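Local coordinates for protein amidase, hydantoinase/carbamoylase family (Paraburkholderia phymatum, PDB 6C0D) that probably hydrolyses N-carbamoyl-L-amino acids as a zinc-binding, homodimeric member of the peptidase M20 family, at residues 41-51 with 130-138; 216-227 with 323-334. All coordinates share one frame; numbering follows the deposited sequence. Where two conformers were deposited one is given.

Contact 1 (41-51 with 130-138); sequences LSLSPVDIDAR and SWIDEEGTF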
loop_
_atom_site.group_PDB
_atom_site.type_symbol
_atom_site.label_atom_id
_atom_site.label_comp_id
_atom_site.label_asym_id
_atom_site.label_seq_id
_atom_site.Cartn_x
_atom_site.Cartn_y
_atom_site.Cartn_z
ATOM N N LEU A 41 -14.878 -25.083 7.434
ATOM C CA LEU A 41 -15.437 -24.434 6.253
ATOM C C LEU A 41 -16.623 -25.226 5.711
ATOM O O LEU A 41 -16.604 -26.459 5.697
ATOM C CB LEU A 41 -14.373 -24.285 5.163
ATOM C CG LEU A 41 -13.041 -23.631 5.547
ATOM C CD1 LEU A 41 -12.218 -23.325 4.308
ATOM C CD2 LEU A 41 -13.252 -22.379 6.383
ATOM N N SER A 42 -17.648 -24.505 5.249
ATOM C CA SER A 42 -18.868 -25.127 4.732
ATOM C C SER A 42 -18.569 -26.292 3.793
ATOM O O SER A 42 -17.786 -26.159 2.851
ATOM C CB SER A 42 -19.708 -24.090 3.991
ATOM O OG SER A 42 -20.141 -23.061 4.850
ATOM N N LEU A 43 -19.200 -27.435 4.067
ATOM C CA LEU A 43 -19.210 -28.649 3.253
ATOM C C LEU A 43 -17.873 -29.380 3.225
ATOM O O LEU A 43 -17.747 -30.373 2.496
ATOM C CB LEU A 43 -19.652 -28.373 1.807
ATOM C CG LEU A 43 -20.980 -27.622 1.694
ATOM C CD1 LEU A 43 -21.291 -27.327 0.237
ATOM C CD2 LEU A 43 -22.096 -28.412 2.349
ATOM N N SER A 44 -16.869 -28.928 3.973
ATOM C CA SER A 44 -15.659 -29.713 4.150
ATOM C C SER A 44 -15.988 -30.973 4.946
ATOM O O SER A 44 -17.009 -31.026 5.638
ATOM C CB SER A 44 -14.604 -28.891 4.881
ATOM O OG SER A 44 -15.041 -28.612 6.203
ATOM N N PRO A 45 -15.149 -32.010 4.859
ATOM C CA PRO A 45 -15.422 -33.230 5.643
ATOM C C PRO A 45 -15.657 -32.980 7.126
ATOM O O PRO A 45 -16.558 -33.594 7.712
ATOM C CB PRO A 45 -14.168 -34.077 5.400
ATOM C CG PRO A 45 -13.726 -33.673 4.043
ATOM C CD PRO A 45 -14.036 -32.206 3.912
ATOM N N VAL A 46 -14.886 -32.091 7.754
ATOM C CA VAL A 46 -15.093 -31.853 9.177
ATOM C C VAL A 46 -16.401 -31.105 9.407
ATOM O O VAL A 46 -17.104 -31.354 10.397
ATOM C CB VAL A 46 -13.880 -31.115 9.781
ATOM C CG1 VAL A 46 -13.724 -29.725 9.186
ATOM C CG2 VAL A 46 -14.008 -31.035 11.286
ATOM N N ASP A 47 -16.776 -30.210 8.492
ATOM C CA ASP A 47 -18.059 -29.534 8.625
ATOM C C ASP A 47 -19.214 -30.517 8.474
ATOM O O ASP A 47 -20.185 -30.465 9.238
ATOM C CB ASP A 47 -18.164 -28.407 7.597
ATOM C CG ASP A 47 -19.509 -27.715 7.631
ATOM O OD1 ASP A 47 -19.806 -27.045 8.649
ATOM O OD2 ASP A 47 -20.279 -27.839 6.645
ATOM N N ILE A 48 -19.127 -31.425 7.498
ATOM C CA ILE A 48 -20.181 -32.423 7.339
ATOM C C ILE A 48 -20.265 -33.308 8.576
ATOM O O ILE A 48 -21.362 -33.639 9.041
ATOM C CB ILE A 48 -19.956 -33.253 6.059
ATOM C CG1 ILE A 48 -20.109 -32.368 4.821
ATOM C CG2 ILE A 48 -20.924 -34.424 6.008
ATOM C CD1 ILE A 48 -21.421 -31.597 4.775
ATOM N N ASP A 49 -19.110 -33.698 9.132
ATOM C CA ASP A 49 -19.097 -34.507 10.349
ATOM C C ASP A 49 -19.836 -33.803 11.477
ATOM O O ASP A 49 -20.651 -34.410 12.184
ATOM C CB ASP A 49 -17.657 -34.800 10.783
ATOM C CG ASP A 49 -16.990 -35.866 9.952
ATOM O OD1 ASP A 49 -17.691 -36.689 9.319
ATOM O OD2 ASP A 49 -15.743 -35.884 9.948
ATOM N N ALA A 50 -19.560 -32.509 11.654
ATOM C CA ALA A 50 -20.226 -31.736 12.693
ATOM C C ALA A 50 -21.723 -31.641 12.438
ATOM O O ALA A 50 -22.524 -31.646 13.381
ATOM C CB ALA A 50 -19.609 -30.342 12.773
ATOM N N ARG A 51 -22.119 -31.550 11.166
ATOM C CA ARG A 51 -23.538 -31.461 10.837
ATOM C C ARG A 51 -24.256 -32.770 11.133
ATOM O O ARG A 51 -25.397 -32.762 11.605
ATOM C CB ARG A 51 -23.715 -31.061 9.373
ATOM C CG ARG A 51 -23.346 -29.611 9.146
ATOM C CD ARG A 51 -23.541 -29.054 7.716
ATOM N NE ARG A 51 -22.831 -27.789 7.748
ATOM C CZ ARG A 51 -23.359 -26.624 8.109
ATOM N NH1 ARG A 51 -24.665 -26.503 8.357
ATOM N NH2 ARG A 51 -22.571 -25.563 8.191
ATOM N N SER A 130 -29.042 -24.550 11.631
ATOM C CA SER A 130 -27.693 -24.099 11.279
ATOM C C SER A 130 -27.688 -23.825 9.779
ATOM O O SER A 130 -27.612 -24.762 8.975
ATOM C CB SER A 130 -26.625 -25.129 11.652
ATOM O OG SER A 130 -25.354 -24.721 11.154
ATOM N N TRP A 131 -27.784 -22.549 9.400
ATOM C CA TRP A 131 -27.815 -22.188 7.985
ATOM C C TRP A 131 -26.443 -22.386 7.361
ATOM O O TRP A 131 -25.442 -21.900 7.893
ATOM C CB TRP A 131 -28.237 -20.731 7.809
ATOM C CG TRP A 131 -29.412 -20.321 8.634
ATOM C CD1 TRP A 131 -29.423 -19.422 9.670
ATOM C CD2 TRP A 131 -30.756 -20.803 8.508
ATOM N NE1 TRP A 131 -30.699 -19.302 10.177
ATOM C CE2 TRP A 131 -31.533 -20.145 9.490
ATOM C CE3 TRP A 131 -31.383 -21.722 7.648
ATOM C CZ2 TRP A 131 -32.899 -20.372 9.638
ATOM C CZ3 TRP A 131 -32.741 -21.962 7.807
ATOM C CH2 TRP A 131 -33.485 -21.288 8.793
ATOM N N ILE A 132 -26.391 -23.062 6.208
ATOM C CA ILE A 132 -25.107 -23.340 5.563
ATOM C C ILE A 132 -24.469 -22.043 5.068
ATOM O O ILE A 132 -25.153 -21.126 4.597
ATOM C CB ILE A 132 -25.289 -24.350 4.406
ATOM C CG1 ILE A 132 -23.939 -24.792 3.819
ATOM C CG2 ILE A 132 -26.149 -23.753 3.282
ATOM C CD1 ILE A 132 -23.077 -25.588 4.789
ATOM N N ASP A 133 -23.140 -21.960 5.202
ATOM C CA ASP A 133 -22.289 -20.982 4.509
ATOM C C ASP A 133 -22.688 -19.527 4.757
ATOM O O ASP A 133 -22.686 -18.696 3.845
ATOM C CB ASP A 133 -22.217 -21.261 3.002
ATOM C CG ASP A 133 -20.866 -20.867 2.414
ATOM O OD1 ASP A 133 -19.895 -20.808 3.203
ATOM O OD2 ASP A 133 -20.762 -20.609 1.187
ATOM N N GLU A 134 -22.951 -19.197 6.017
ATOM C CA GLU A 134 -23.069 -17.785 6.364
ATOM C C GLU A 134 -21.780 -17.038 6.031
ATOM O O GLU A 134 -21.821 -15.876 5.616
ATOM C CB GLU A 134 -23.415 -17.635 7.845
ATOM C CG GLU A 134 -23.710 -16.217 8.299
ATOM C CD GLU A 134 -22.455 -15.428 8.634
ATOM O OE1 GLU A 134 -21.380 -16.045 8.830
ATOM O OE2 GLU A 134 -22.542 -14.184 8.674
ATOM N N GLU A 135 -20.628 -17.692 6.198
ATOM C CA GLU A 135 -19.335 -17.044 6.006
ATOM C C GLU A 135 -18.921 -16.955 4.545
ATOM O O GLU A 135 -17.925 -16.290 4.242
ATOM C CB GLU A 135 -18.253 -17.781 6.808
ATOM C CG GLU A 135 -18.570 -17.895 8.309
ATOM C CD GLU A 135 -18.255 -16.619 9.081
ATOM O OE1 GLU A 135 -17.960 -15.584 8.440
ATOM O OE2 GLU A 135 -18.291 -16.661 10.336
ATOM N N GLY A 136 -19.643 -17.604 3.640
ATOM C CA GLY A 136 -19.366 -17.451 2.220
ATOM C C GLY A 136 -18.119 -18.143 1.715
ATOM O O GLY A 136 -17.369 -17.557 0.922
ATOM N N THR A 137 -17.872 -19.379 2.147
ATOM C CA THR A 137 -16.820 -20.163 1.508
ATOM C C THR A 137 -17.144 -20.383 0.035
ATOM O O THR A 137 -16.251 -20.344 -0.821
ATOM C CB THR A 137 -16.639 -21.494 2.242
ATOM O OG1 THR A 137 -16.168 -21.238 3.572
ATOM C CG2 THR A 137 -15.632 -22.380 1.525
ATOM N N PHE A 138 -18.422 -20.588 -0.281
ATOM C CA PHE A 138 -18.903 -20.653 -1.657
ATOM C C PHE A 138 -19.748 -19.446 -2.034
ATOM O O PHE A 138 -19.487 -18.800 -3.052
ATOM C CB PHE A 138 -19.722 -21.933 -1.877
ATOM C CG PHE A 138 -18.939 -23.199 -1.689
ATOM C CD1 PHE A 138 -18.270 -23.779 -2.754
ATOM C CD2 PHE A 138 -18.886 -23.816 -0.449
ATOM C CE1 PHE A 138 -17.550 -24.946 -2.583
ATOM C CE2 PHE A 138 -18.170 -24.980 -0.269
ATOM C CZ PHE A 138 -17.500 -25.549 -1.336
HETATM O O HOH W 1 -17.508 -21.516 5.793
HETATM O O HOH W 2 -23.388 -23.176 8.781
#

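Contact 2 (216-227 with 323-334); sequences IVGIREFQLRFI and RAELIACEGAEE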
loop_
_atom_site.group_PDB
_atom_site.type_symbol
_atom_site.label_atom_id
_atom_site.label_comp_id
_atom_site.label_asym_id
_atom_site.label_seq_id
_atom_site.Cartn_x
_atom_site.Cartn_y
_atom_site.Cartn_z
ATOM N N ILE A 216 -29.580 -4.198 12.134
ATOM C CA ILE A 216 -28.338 -4.619 11.490
ATOM C C ILE A 216 -27.933 -3.532 10.495
ATOM O O ILE A 216 -28.726 -3.154 9.626
ATOM C CB ILE A 216 -28.521 -5.982 10.808
ATOM C CG1 ILE A 216 -28.874 -7.034 11.876
ATOM C CG2 ILE A 216 -27.273 -6.383 10.025
ATOM C CD1 ILE A 216 -29.233 -8.400 11.283
ATOM N N VAL A 217 -26.713 -3.000 10.638
ATOM C CA VAL A 217 -26.359 -1.773 9.913
ATOM C C VAL A 217 -26.310 -2.045 8.415
ATOM O O VAL A 217 -26.038 -3.167 7.966
ATOM C CB VAL A 217 -25.008 -1.202 10.394
ATOM C CG1 VAL A 217 -25.100 -0.739 11.866
ATOM C CG2 VAL A 217 -23.915 -2.249 10.202
ATOM N N GLY A 218 -26.625 -1.010 7.627
ATOM C CA GLY A 218 -26.327 -1.050 6.212
ATOM C C GLY A 218 -24.853 -0.763 5.958
ATOM O O GLY A 218 -24.143 -0.281 6.844
ATOM N N ILE A 219 -24.395 -1.076 4.744
ATOM C CA ILE A 219 -22.969 -0.999 4.390
ATOM C C ILE A 219 -22.802 -0.347 3.020
ATOM O O ILE A 219 -23.590 -0.598 2.099
ATOM C CB ILE A 219 -22.312 -2.399 4.389
ATOM C CG1 ILE A 219 -22.539 -3.098 5.748
ATOM C CG2 ILE A 219 -20.788 -2.278 4.133
ATOM C CD1 ILE A 219 -22.160 -4.577 5.780
ATOM N N ARG A 220 -21.750 0.480 2.878
ATOM C CA ARG A 220 -21.294 0.957 1.579
ATOM C C ARG A 220 -19.793 0.734 1.477
ATOM O O ARG A 220 -19.071 0.874 2.472
ATOM C CB ARG A 220 -21.596 2.446 1.370
ATOM C CG ARG A 220 -23.070 2.755 1.206
ATOM C CD ARG A 220 -23.628 2.144 -0.085
ATOM N NE ARG A 220 -25.004 2.590 -0.312
ATOM C CZ ARG A 220 -26.077 2.074 0.292
ATOM N NH1 ARG A 220 -25.971 1.056 1.146
ATOM N NH2 ARG A 220 -27.270 2.575 0.027
ATOM N N GLU A 221 -19.339 0.372 0.276
ATOM C CA GLU A 221 -17.913 0.238 -0.011
ATOM C C GLU A 221 -17.599 0.959 -1.311
ATOM O O GLU A 221 -18.390 0.913 -2.255
ATOM C CB GLU A 221 -17.513 -1.236 -0.104
ATOM C CG GLU A 221 -17.540 -1.903 1.284
ATOM C CD GLU A 221 -17.253 -3.384 1.244
ATOM O OE1 GLU A 221 -17.483 -4.018 0.194
ATOM O OE2 GLU A 221 -16.795 -3.914 2.266
ATOM N N PHE A 222 -16.446 1.631 -1.347
ATOM C CA PHE A 222 -16.011 2.360 -2.528
ATOM C C PHE A 222 -14.509 2.215 -2.687
ATOM O O PHE A 222 -13.777 2.058 -1.702
ATOM C CB PHE A 222 -16.323 3.856 -2.432
ATOM C CG PHE A 222 -17.791 4.174 -2.454
ATOM C CD1 PHE A 222 -18.431 4.449 -3.653
ATOM C CD2 PHE A 222 -18.515 4.242 -1.274
ATOM C CE1 PHE A 222 -19.779 4.754 -3.682
ATOM C CE2 PHE A 222 -19.883 4.532 -1.297
ATOM C CZ PHE A 222 -20.505 4.802 -2.505
ATOM N N GLN A 223 -14.060 2.287 -3.934
ATOM C CA GLN A 223 -12.675 2.621 -4.222
ATOM C C GLN A 223 -12.631 4.069 -4.664
ATOM O O GLN A 223 -13.504 4.539 -5.401
ATOM C CB GLN A 223 -12.085 1.757 -5.336
ATOM C CG GLN A 223 -11.800 0.326 -4.991
ATOM C CD GLN A 223 -11.032 -0.355 -6.104
ATOM O OE1 GLN A 223 -10.525 0.307 -7.013
ATOM N NE2 GLN A 223 -10.945 -1.676 -6.045
ATOM N N LEU A 224 -11.618 4.779 -4.219
ATOM C CA LEU A 224 -11.403 6.150 -4.647
ATOM C C LEU A 224 -10.012 6.228 -5.251
ATOM O O LEU A 224 -9.015 5.977 -4.557
ATOM C CB LEU A 224 -11.560 7.105 -3.471
ATOM C CG LEU A 224 -11.461 8.582 -3.803
ATOM C CD1 LEU A 224 -12.550 9.010 -4.786
ATOM C CD2 LEU A 224 -11.607 9.297 -2.511
ATOM N N ARG A 225 -9.952 6.535 -6.545
ATOM C CA ARG A 225 -8.707 6.608 -7.301
ATOM C C ARG A 225 -8.302 8.057 -7.499
ATOM O O ARG A 225 -9.157 8.923 -7.704
ATOM C CB ARG A 225 -8.853 5.953 -8.679
ATOM C CG ARG A 225 -9.070 4.454 -8.674
ATOM C CD ARG A 225 -9.175 3.936 -10.115
ATOM N NE ARG A 225 -9.426 2.497 -10.166
ATOM C CZ ARG A 225 -9.976 1.869 -11.202
ATOM N NH1 ARG A 225 -10.351 2.555 -12.271
ATOM N NH2 ARG A 225 -10.171 0.556 -11.158
ATOM N N PHE A 226 -6.993 8.305 -7.475
ATOM C CA PHE A 226 -6.418 9.623 -7.693
ATOM C C PHE A 226 -5.431 9.512 -8.837
ATOM O O PHE A 226 -4.574 8.624 -8.830
ATOM C CB PHE A 226 -5.741 10.137 -6.417
ATOM C CG PHE A 226 -6.719 10.346 -5.313
ATOM C CD1 PHE A 226 -7.109 9.280 -4.507
ATOM C CD2 PHE A 226 -7.320 11.581 -5.137
ATOM C CE1 PHE A 226 -8.057 9.449 -3.498
ATOM C CE2 PHE A 226 -8.276 11.765 -4.129
ATOM C CZ PHE A 226 -8.644 10.691 -3.312
ATOM N N ILE A 227 -5.590 10.371 -9.842
ATOM C CA ILE A 227 -4.777 10.300 -11.045
ATOM C C ILE A 227 -3.997 11.593 -11.133
ATOM O O ILE A 227 -4.570 12.657 -11.406
ATOM C CB ILE A 227 -5.613 10.076 -12.310
ATOM C CG1 ILE A 227 -6.401 8.754 -12.228
ATOM C CG2 ILE A 227 -4.698 10.051 -13.518
ATOM C CD1 ILE A 227 -7.744 8.874 -11.534
ATOM N N ARG A 323 -6.853 14.393 -10.393
ATOM C CA ARG A 323 -8.257 14.041 -10.558
ATOM C C ARG A 323 -8.647 12.914 -9.611
ATOM O O ARG A 323 -7.884 11.975 -9.405
ATOM C CB ARG A 323 -8.541 13.615 -11.998
ATOM C CG ARG A 323 -9.996 13.193 -12.234
ATOM C CD ARG A 323 -10.265 12.980 -13.721
ATOM N NE ARG A 323 -9.313 12.051 -14.329
ATOM C CZ ARG A 323 -9.509 10.738 -14.424
ATOM N NH1 ARG A 323 -10.620 10.197 -13.949
ATOM N NH2 ARG A 323 -8.597 9.966 -14.992
ATOM N N ALA A 324 -9.860 13.005 -9.047
ATOM C CA ALA A 324 -10.424 11.971 -8.186
ATOM C C ALA A 324 -11.526 11.210 -8.915
ATOM O O ALA A 324 -12.293 11.783 -9.696
ATOM C CB ALA A 324 -10.996 12.570 -6.894
ATOM N N GLU A 325 -11.622 9.908 -8.639
ATOM C CA GLU A 325 -12.559 9.055 -9.361
ATOM C C GLU A 325 -13.162 8.052 -8.389
ATOM O O GLU A 325 -12.435 7.250 -7.797
ATOM C CB GLU A 325 -11.857 8.338 -10.508
ATOM C CG GLU A 325 -12.753 7.419 -11.301
ATOM C CD GLU A 325 -11.970 6.649 -12.342
ATOM O OE1 GLU A 325 -12.417 5.547 -12.728
ATOM O OE2 GLU A 325 -10.898 7.149 -12.758
ATOM N N LEU A 326 -14.481 8.093 -8.224
ATOM C CA LEU A 326 -15.168 7.267 -7.235
ATOM C C LEU A 326 -15.780 6.054 -7.919
ATOM O O LEU A 326 -16.483 6.198 -8.927
ATOM C CB LEU A 326 -16.256 8.082 -6.536
ATOM C CG LEU A 326 -17.028 7.428 -5.393
ATOM C CD1 LEU A 326 -16.141 7.246 -4.191
ATOM C CD2 LEU A 326 -18.239 8.284 -5.057
ATOM N N ILE A 327 -15.539 4.867 -7.360
ATOM C CA ILE A 327 -16.040 3.617 -7.932
ATOM C C ILE A 327 -16.832 2.877 -6.866
ATOM O O ILE A 327 -16.278 2.493 -5.830
ATOM C CB ILE A 327 -14.902 2.731 -8.461
ATOM C CG1 ILE A 327 -14.062 3.524 -9.465
ATOM C CG2 ILE A 327 -15.473 1.487 -9.110
ATOM C CD1 ILE A 327 -12.688 2.991 -9.623
ATOM N N ALA A 328 -18.119 2.669 -7.116
ATOM C CA ALA A 328 -18.926 1.905 -6.168
ATOM C C ALA A 328 -18.578 0.425 -6.271
ATOM O O ALA A 328 -18.353 -0.099 -7.363
ATOM C CB ALA A 328 -20.422 2.110 -6.444
ATOM N N CYS A 329 -18.496 -0.242 -5.128
ATOM C CA CYS A 329 -18.279 -1.681 -5.106
ATOM C C CYS A 329 -19.606 -2.411 -5.025
ATOM O O CYS A 329 -20.561 -1.936 -4.403
ATOM C CB CYS A 329 -17.413 -2.087 -3.917
ATOM S SG CYS A 329 -15.822 -1.306 -3.968
ATOM N N GLU A 330 -19.660 -3.580 -5.657
ATOM C CA GLU A 330 -20.868 -4.388 -5.578
ATOM C C GLU A 330 -21.110 -4.814 -4.134
ATOM O O GLU A 330 -20.180 -4.903 -3.324
ATOM C CB GLU A 330 -20.753 -5.610 -6.492
ATOM N N GLY A 331 -22.379 -5.038 -3.802
ATOM C CA GLY A 331 -22.747 -5.591 -2.518
ATOM C C GLY A 331 -23.147 -4.598 -1.449
ATOM O O GLY A 331 -23.052 -4.933 -0.264
ATOM N N ALA A 332 -23.577 -3.395 -1.820
ATOM C CA ALA A 332 -24.148 -2.471 -0.844
ATOM C C ALA A 332 -25.335 -3.121 -0.132
ATOM O O ALA A 332 -26.084 -3.903 -0.719
ATOM C CB ALA A 332 -24.600 -1.182 -1.539
ATOM N N GLU A 333 -25.521 -2.778 1.135
ATOM C CA GLU A 333 -26.614 -3.333 1.924
ATOM C C GLU A 333 -27.349 -2.202 2.628
ATOM O O GLU A 333 -26.732 -1.211 3.028
ATOM C CB GLU A 333 -26.089 -4.361 2.942
ATOM C CG GLU A 333 -25.433 -5.580 2.307
ATOM C CD GLU A 333 -24.764 -6.509 3.326
ATOM O OE1 GLU A 333 -24.844 -6.238 4.543
ATOM O OE2 GLU A 333 -24.156 -7.518 2.904
ATOM N N GLU A 334 -28.695 -2.341 2.754
ATOM C CA GLU A 334 -29.469 -1.379 3.519
ATOM C C GLU A 334 -29.557 -1.829 4.971
ATOM O O GLU A 334 -29.424 -3.022 5.262
ATOM C CB GLU A 334 -30.882 -1.253 2.931
ATOM C CG GLU A 334 -30.901 -0.636 1.517
ATOM C CD GLU A 334 -30.185 0.706 1.500
ATOM O OE1 GLU A 334 -30.738 1.672 2.062
ATOM O OE2 GLU A 334 -29.059 0.791 0.966
HETATM O O HOH W 3 -26.010 -5.654 6.644
HETATM O O HOH W 4 -21.152 -0.962 -1.617
#

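Contact 1 (41-51 with 130-138)
S42 and D133 make the central polar link of this contact. S42 OG donates to D133 OD1 at 2.8 Å and meets that oxygen from above the carboxylate plane. The hydroxyl stands beside its own backbone N (chi1 -63°), on the side where D133 lies. The same D133 OD1 also accepts from T137 N, while D133 OD2 takes F138 N, both on the syn side. The D133 carboxylate is thus held in its rotation by amides just past the 133-136 turn, with S139 N also on OD2. Water 1 adds a bridge, accepting from S42 N and from T137 OG1. S42 O sits at the edge of the F138 ring, 3.4 Å from CE2. L43 straddles two apolar partners: its CD1 meets F138 CE2 at 3.9 Å, and its CD2 meets I132 CD1. I132 CD1 also lies over one face of the R51 guanidinium, 3.4 Å from NH2. R51 NH1 reaches S130 OG through a weak bond; the stronger partner of that hydroxyl is S90. Water 2 joins R51 NH2 to W131 O.

D47 forms the second shell. R51 grips it side-on in a salt bridge, NE to OD2 at 2.8 Å and NH2 to OD1. L43 N reaches OD2 from the opposite face of the carboxylate. One acid therefore sets both the arginine and the turn before helix 45-60. S44 is the N-cap of that helix: its OG accepts from D47 N and donates to L41 O. Outward, L43 and F138 pack on helix 167-173.

The 130-138 loop reaches toward the zinc site: the S130 side chain is about 10 Å from the zinc ion, and E135, a predicted zinc ligand, rests on H89. Two buried carboxylates, D47 and D133, each take several donors; on D133 these probably offset the nearby acid D91.

Contact 2 (216-227 with 323-334)
I219 forms a single antiparallel bridge with E333, bonded in both directions, and its CD1 touches E333 OE1. R220 bends at chi2 (-66°) and turns its guanidinium back to E334. NH2 donates to the syn lone pair of E334 OE2 at 2.7 Å, and A332 CB lies over one guanidinium face. R220 NE has a salt bridge to E306. The register then shifts by two. E221 O accepts from C329 N, and water 4 links E221 N to C329 O. Both residues pack on F281 of the second subunit, consistent with the dimerisation domain of M20 enzymes.

From F222 the ladder is regular. F222 CD1 meets L326 CD1 at 3.7 Å. Q223 bonds I327 both ways through the backbone, as do R225 with E325 and I227 with R323. In the conformers given, L224 CD1 reaches L326 CD1, and I327 CD1 sits over the centre of the R225 guanidinium. F226 rests on A324. I227 CD1 lies over one face of the R323 guanidinium, again in one conformer.

The ladder fixes the register. The face of F222, L224 and L326 is apolar, packed by helices 244-262 and 299-317; the other mixes I227 and I327 with the R225, E325 and R323 charges.

Overall arrangement
From the N terminus, the chain passes the turn and helix start of 41-51, then two strands of a hairpin, 64-67 and 73-76, and strand 83-88. Contact 1 closes this excursion when the loop after strand 125-130 returns to 41-51. The chain then runs through strand 189-198 into the long strand 210-227. There contact 2 opens, and it closes about a hundred residues later at 323-334, after strands 268-277 and 283-296 and helix 299-317. The two closures follow in series; they neither nest nor cross. Contact 1 ties the start of helix 45-60 to the loop before helix 142-148, in the zinc-binding part. Contact 2 pairs strands in the part touched by the second subunit.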